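Cytochrome P450 268A2 Cyp268A2 (Mycobacterium marinum, PDB 6BLD) belongs to the cytochrome P450 family, binding an iron protoporphyrin IX and also (3E,5E)-6,10-dimethylundeca-3,5,9-trien-2-one. Local coordinates at residues S7-D12 with A328-V333; S17-W22 with L87-P92. All blocks are in the same frame, centred on the assembly; numbering follows the deposited sequence.

Interaction 1: residues S7-D12 with A328-V333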
loop_
_atom_site.group_PDB
_atom_site.type_symbol
_atom_site.label_atom_id
_atom_site.label_comp_id
_atom_site.label_asym_id
_atom_site.label_seq_id
_atom_site.Cartn_x
_atom_site.Cartn_y
_atom_site.Cartn_z
ATOM N N SER A 7 18.118 10.233 -22.876
ATOM C CA SER A 7 17.306 9.056 -22.549
ATOM C C SER A 7 16.963 8.246 -23.798
ATOM O O SER A 7 15.873 7.683 -23.917
ATOM C CB SER A 7 16.035 9.452 -21.793
ATOM O OG SER A 7 16.336 9.898 -20.483
ATOM N N VAL A 8 17.902 8.183 -24.736
ATOM C CA VAL A 8 17.720 7.455 -25.986
ATOM C C VAL A 8 18.451 6.124 -25.863
ATOM O O VAL A 8 19.683 6.083 -25.777
ATOM C CB VAL A 8 18.229 8.259 -27.190
ATOM C CG1 VAL A 8 18.068 7.451 -28.468
ATOM C CG2 VAL A 8 17.497 9.586 -27.292
ATOM N N ARG A 9 17.693 5.035 -25.859
ATOM C CA ARG A 9 18.242 3.688 -25.777
ATOM C C ARG A 9 17.136 2.706 -26.156
ATOM O O ARG A 9 15.952 3.039 -26.052
ATOM C CB ARG A 9 18.786 3.386 -24.370
ATOM C CG ARG A 9 17.732 3.361 -23.281
ATOM C CD ARG A 9 18.351 3.078 -21.920
ATOM N NE ARG A 9 19.224 4.164 -21.480
ATOM C CZ ARG A 9 18.790 5.286 -20.914
ATOM N NH1 ARG A 9 17.493 5.474 -20.718
ATOM N NH2 ARG A 9 19.654 6.223 -20.545
ATOM N N PRO A 10 17.499 1.505 -26.610
ATOM C CA PRO A 10 16.470 0.539 -27.016
ATOM C C PRO A 10 15.569 0.159 -25.850
ATOM O O PRO A 10 16.009 0.064 -24.702
ATOM C CB PRO A 10 17.285 -0.662 -27.511
ATOM C CG PRO A 10 18.627 -0.104 -27.849
ATOM C CD PRO A 10 18.859 1.001 -26.866
ATOM N N TYR A 11 14.291 -0.042 -26.155
ATOM C CA TYR A 11 13.345 -0.527 -25.165
ATOM C C TYR A 11 13.519 -2.026 -24.965
ATOM O O TYR A 11 13.930 -2.753 -25.874
ATOM C CB TYR A 11 11.905 -0.226 -25.590
ATOM C CG TYR A 11 11.499 1.222 -25.438
ATOM C CD1 TYR A 11 11.797 1.933 -24.282
ATOM C CD2 TYR A 11 10.813 1.878 -26.451
ATOM C CE1 TYR A 11 11.424 3.259 -24.142
ATOM C CE2 TYR A 11 10.437 3.203 -26.320
ATOM C CZ TYR A 11 10.744 3.887 -25.165
ATOM O OH TYR A 11 10.369 5.205 -25.036
ATOM N N ASP A 12 13.201 -2.486 -23.759
ATOM C CA ASP A 12 13.306 -3.904 -23.460
ATOM C C ASP A 12 12.221 -4.688 -24.191
ATOM O O ASP A 12 11.162 -4.162 -24.546
ATOM C CB ASP A 12 13.206 -4.146 -21.954
ATOM C CG ASP A 12 13.746 -5.503 -21.545
ATOM O OD1 ASP A 12 14.966 -5.609 -21.301
ATOM O OD2 ASP A 12 12.952 -6.463 -21.469
ATOM N N ALA A 328 20.672 11.107 -14.884
ATOM C CA ALA A 328 19.995 12.092 -14.051
ATOM C C ALA A 328 18.677 12.513 -14.690
ATOM O O ALA A 328 18.619 12.809 -15.887
ATOM C CB ALA A 328 20.893 13.311 -13.839
ATOM N N GLY A 329 17.618 12.531 -13.884
ATOM C CA GLY A 329 16.299 12.890 -14.357
ATOM C C GLY A 329 15.458 11.738 -14.865
ATOM O O GLY A 329 14.288 11.953 -15.205
ATOM N N GLU A 330 16.006 10.529 -14.926
ATOM C CA GLU A 330 15.271 9.380 -15.432
ATOM C C GLU A 330 14.464 8.726 -14.315
ATOM O O GLU A 330 14.859 8.736 -13.146
ATOM C CB GLU A 330 16.225 8.363 -16.062
ATOM C CG GLU A 330 16.913 8.880 -17.322
ATOM C CD GLU A 330 17.643 7.793 -18.091
ATOM O OE1 GLU A 330 18.265 6.919 -17.451
ATOM O OE2 GLU A 330 17.604 7.821 -19.340
ATOM N N LYS A 331 13.319 8.162 -14.689
ATOM C CA LYS A 331 12.441 7.510 -13.728
ATOM C C LYS A 331 12.926 6.097 -13.429
ATOM O O LYS A 331 13.390 5.380 -14.319
ATOM C CB LYS A 331 11.008 7.470 -14.255
ATOM C CG LYS A 331 10.335 8.831 -14.321
ATOM C CD LYS A 331 8.896 8.714 -14.800
ATOM C CE LYS A 331 8.255 10.082 -14.958
ATOM N NZ LYS A 331 6.815 9.979 -15.321
ATOM N N VAL A 332 12.812 5.700 -12.163
ATOM C CA VAL A 332 13.276 4.403 -11.681
ATOM C C VAL A 332 12.145 3.775 -10.879
ATOM O O VAL A 332 11.762 4.303 -9.830
ATOM C CB VAL A 332 14.546 4.536 -10.822
ATOM C CG1 VAL A 332 14.958 3.186 -10.270
ATOM C CG2 VAL A 332 15.680 5.155 -11.634
ATOM N N VAL A 333 11.614 2.655 -11.364
ATOM C CA VAL A 333 10.420 2.038 -10.796
ATOM C C VAL A 333 10.813 0.765 -10.059
ATOM O O VAL A 333 11.508 -0.095 -10.612
ATOM C CB VAL A 333 9.374 1.737 -11.882
ATOM C CG1 VAL A 333 8.159 1.042 -11.276
ATOM C CG2 VAL A 333 8.968 3.024 -12.582
#
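S7 and R9 meet the 328-333 segment through one residue, E330, and everything turns on its OE2. Leading up to it, A328 and G329 make a turn, and the A328 amide is held by D318. G329 has a positive phi of 90°, and at these backbone angles a side chain would press on the carbonyl O of A328. At E330 the side chain heads for the N-terminal loop, extended beyond CG, and OE2 takes three hydrogen bonds. S7 OG donates to E330 OE2 over 2.7 Å, meeting the anti lone pair of that oxygen, the one away from OE1. R9 comes from the syn side, tilted out of the carboxylate plane, gripping end-on with two nitrogens to this one oxygen: NH1 lies 2.7 Å and NH2 2.9 Å from E330 OE2. OE2 sits at the guanidinium edge, close to its plane, whereas the carboxylate is turned 79° against that plane. R9 reaches it with a bend at chi3 (66°) after a first torsion that sets CG between backbone N and carbonyl carbon. The other oxygen, OE1, is bonded by W62 NE1 and the amide of R327, which fixes the rotation of the carboxylate; so much donation, with a salt bridge, probably keeps it ionised. The R9 guanidinium also makes a cation-pi contact with W44. Past E330 the chain becomes strand, where V332 and V333 pack on V64 and F61. Strand 331-335 runs between 61-64 and 310-315 in the mixed sheet of the cytochrome P450 fold, and the N-terminal loop is tied to its leading end.

Interaction 2: residues S17-W22 with L87-P92; sequences SSRAFW and LFENVP
R19 and W22 sit on a short, weakly bonded helix, and they face F88 and E89 on a loop with no regular structure that runs from strand 80-81 to helix 93-97. The backbones stand well apart: R19 CA is 11.0 Å from E89 CA and W22 CA 11.9 Å from F88 CA, which leaves the side chains to span the space. No hydrogen bond joins the two segments. S18 is the N-cap of the helix, its OG accepting from F21 N at 3.1 Å.

The apolar half of the contact is W22 against F88. W22 CZ2, on the six-membered ring, comes within 3.6 Å of F88 CE2, with the two rings set obliquely and the planes of the W22 five-membered ring and F88 at 74°. F88 swings its ring across with CG anti to the backbone N (chi1 -178°); it also meets F61 edge-to-face. W22 is held from its own side as well: F21 CD2 lies over one face, toward the rim, and NE1 bonds to L16 O, which helps to hold the indole's rotation.

In a cytochrome P450, a loop and short helix between the B and C helices commonly border the ligand pocket; 87-97 is consistent with that region, and the E89 side chain lies about 9 Å from the bound (3E,5E)-6,10-dimethylundeca-3,5,9-trien-2-one.

The polar half is looser. R19 NH2 stands 3.4 Å from E89 OE2, a long salt bridge. The two chains cross nearly at right angles, R19 having kinked at chi2 (-42°). Stronger partners hold the buried carboxylate: W190 and N407 donate to OE1, and the L52 amide to OE2.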
loop_
_atom_site.group_PDB
_atom_site.type_symbol
_atom_site.label_atom_id
_atom_site.label_comp_id
_atom_site.label_asym_id
_atom_site.label_seq_id
_atom_site.Cartn_x
_atom_site.Cartn_y
_atom_site.Cartn_z
ATOM N N SER A 17 4.293 -2.352 -19.463
ATOM C CA SER A 17 3.600 -1.075 -19.559
ATOM C C SER A 17 2.164 -1.167 -20.051
ATOM O O SER A 17 1.399 -0.222 -19.827
ATOM C CB SER A 17 4.367 -0.122 -20.489
ATOM O OG SER A 17 5.767 -0.247 -20.308
ATOM N N SER A 18 1.774 -2.255 -20.710
ATOM C CA SER A 18 0.460 -2.323 -21.327
ATOM C C SER A 18 -0.632 -2.534 -20.280
ATOM O O SER A 18 -0.385 -3.011 -19.169
ATOM C CB SER A 18 0.409 -3.447 -22.364
ATOM O OG SER A 18 0.313 -4.715 -21.740
ATOM N N ARG A 19 -1.858 -2.165 -20.658
ATOM C CA ARG A 19 -3.006 -2.391 -19.788
ATOM C C ARG A 19 -3.263 -3.880 -19.590
ATOM O O ARG A 19 -3.632 -4.312 -18.492
ATOM C CB ARG A 19 -4.245 -1.711 -20.374
ATOM C CG ARG A 19 -4.407 -0.250 -19.995
ATOM C CD ARG A 19 -4.091 -0.020 -18.529
ATOM N NE ARG A 19 -3.989 1.400 -18.208
ATOM C CZ ARG A 19 -4.991 2.130 -17.730
ATOM N NH1 ARG A 19 -6.174 1.571 -17.510
ATOM N NH2 ARG A 19 -4.810 3.418 -17.465
ATOM N N ALA A 20 -3.074 -4.677 -20.644
ATOM C CA ALA A 20 -3.349 -6.107 -20.555
ATOM C C ALA A 20 -2.380 -6.801 -19.608
ATOM O O ALA A 20 -2.762 -7.745 -18.906
ATOM C CB ALA A 20 -3.288 -6.740 -21.944
ATOM N N PHE A 21 -1.122 -6.353 -19.575
ATOM C CA PHE A 21 -0.156 -6.939 -18.651
ATOM C C PHE A 21 -0.579 -6.723 -17.206
ATOM O O PHE A 21 -0.447 -7.624 -16.367
ATOM C CB PHE A 21 1.234 -6.350 -18.896
ATOM C CG PHE A 21 2.286 -6.866 -17.955
ATOM C CD1 PHE A 21 2.891 -8.092 -18.177
ATOM C CD2 PHE A 21 2.673 -6.124 -16.848
ATOM C CE1 PHE A 21 3.859 -8.570 -17.314
ATOM C CE2 PHE A 21 3.641 -6.597 -15.981
ATOM C CZ PHE A 21 4.236 -7.823 -16.217
ATOM N N TRP A 22 -1.095 -5.537 -16.893
ATOM C CA TRP A 22 -1.541 -5.224 -15.544
ATOM C C TRP A 22 -2.980 -5.650 -15.287
ATOM O O TRP A 22 -3.471 -5.478 -14.167
ATOM C CB TRP A 22 -1.360 -3.728 -15.275
ATOM C CG TRP A 22 0.087 -3.363 -15.213
ATOM C CD1 TRP A 22 0.796 -2.654 -16.137
ATOM C CD2 TRP A 22 1.017 -3.724 -14.185
ATOM N NE1 TRP A 22 2.107 -2.538 -15.741
ATOM C CE2 TRP A 22 2.268 -3.187 -14.544
ATOM C CE3 TRP A 22 0.909 -4.442 -12.989
ATOM C CZ2 TRP A 22 3.403 -3.345 -13.754
ATOM C CZ3 TRP A 22 2.038 -4.598 -12.204
ATOM C CH2 TRP A 22 3.268 -4.052 -12.590
ATOM N N LEU A 87 4.568 7.769 -8.179
ATOM C CA LEU A 87 3.647 6.812 -8.777
ATOM C C LEU A 87 4.193 6.288 -10.100
ATOM O O LEU A 87 4.836 7.019 -10.861
ATOM C CB LEU A 87 2.273 7.450 -8.986
ATOM C CG LEU A 87 1.465 7.698 -7.708
ATOM C CD1 LEU A 87 0.003 7.977 -8.029
ATOM C CD2 LEU A 87 1.589 6.527 -6.743
ATOM N N PHE A 88 3.933 5.004 -10.361
ATOM C CA PHE A 88 4.383 4.360 -11.593
ATOM C C PHE A 88 3.727 4.998 -12.812
ATOM O O PHE A 88 4.409 5.462 -13.735
ATOM C CB PHE A 88 4.070 2.861 -11.517
ATOM C CG PHE A 88 4.526 2.065 -12.714
ATOM C CD1 PHE A 88 5.590 2.486 -13.495
ATOM C CD2 PHE A 88 3.892 0.876 -13.043
ATOM C CE1 PHE A 88 6.001 1.746 -14.588
ATOM C CE2 PHE A 88 4.300 0.130 -14.131
ATOM C CZ PHE A 88 5.357 0.566 -14.905
ATOM N N GLU A 89 2.400 5.028 -12.831
ATOM C CA GLU A 89 1.663 5.619 -13.936
ATOM C C GLU A 89 1.667 7.140 -13.832
ATOM O O GLU A 89 1.678 7.711 -12.738
ATOM C CB GLU A 89 0.225 5.096 -13.946
ATOM C CG GLU A 89 -0.588 5.507 -15.157
ATOM C CD GLU A 89 -1.984 4.926 -15.131
ATOM O OE1 GLU A 89 -2.157 3.819 -14.578
ATOM O OE2 GLU A 89 -2.910 5.576 -15.659
ATOM N N ASN A 90 1.668 7.796 -14.992
ATOM C CA ASN A 90 1.581 9.249 -15.040
ATOM C C ASN A 90 0.180 9.695 -14.632
ATOM O O ASN A 90 -0.812 9.291 -15.248
ATOM C CB ASN A 90 1.922 9.753 -16.441
ATOM C CG ASN A 90 3.415 9.759 -16.710
ATOM O OD1 ASN A 90 4.219 9.998 -15.809
ATOM N ND2 ASN A 90 3.794 9.493 -17.956
ATOM N N VAL A 91 0.105 10.527 -13.599
ATOM C CA VAL A 91 -1.161 10.986 -13.030
ATOM C C VAL A 91 -1.194 12.509 -13.103
ATOM O O VAL A 91 -0.160 13.153 -12.875
ATOM C CB VAL A 91 -1.325 10.482 -11.586
ATOM C CG1 VAL A 91 -2.589 11.037 -10.943
ATOM C CG2 VAL A 91 -1.325 8.958 -11.552
ATOM N N PRO A 92 -2.333 13.123 -13.439
ATOM C CA PRO A 92 -2.402 14.590 -13.482
ATOM C C PRO A 92 -1.921 15.229 -12.185
ATOM O O PRO A 92 -2.184 14.732 -11.088
ATOM C CB PRO A 92 -3.890 14.861 -13.727
ATOM C CG PRO A 92 -4.355 13.669 -14.489
ATOM C CD PRO A 92 -3.562 12.497 -13.962
#

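Both interactions bring the N-terminal part of the chain against the rest of the P450 fold, on the same side of the chain's centre, with their own centres 16 Å apart. Interaction 1 lies further out, is partly buried and is wholly polar, its glutamate taking short, multiple bonds. Interaction 2 is buried and mixed, mostly aromatic packing with a long salt bridge beside it. Each glutamate also bonds to a tryptophan indole outside its segments. The two contacts meet where V333 CG2 touches F88 CD1 at 3.5 Å, and D58 is shared too, in a salt bridge with K331 of interaction 1 and a hydrogen bond from N90 of interaction 2.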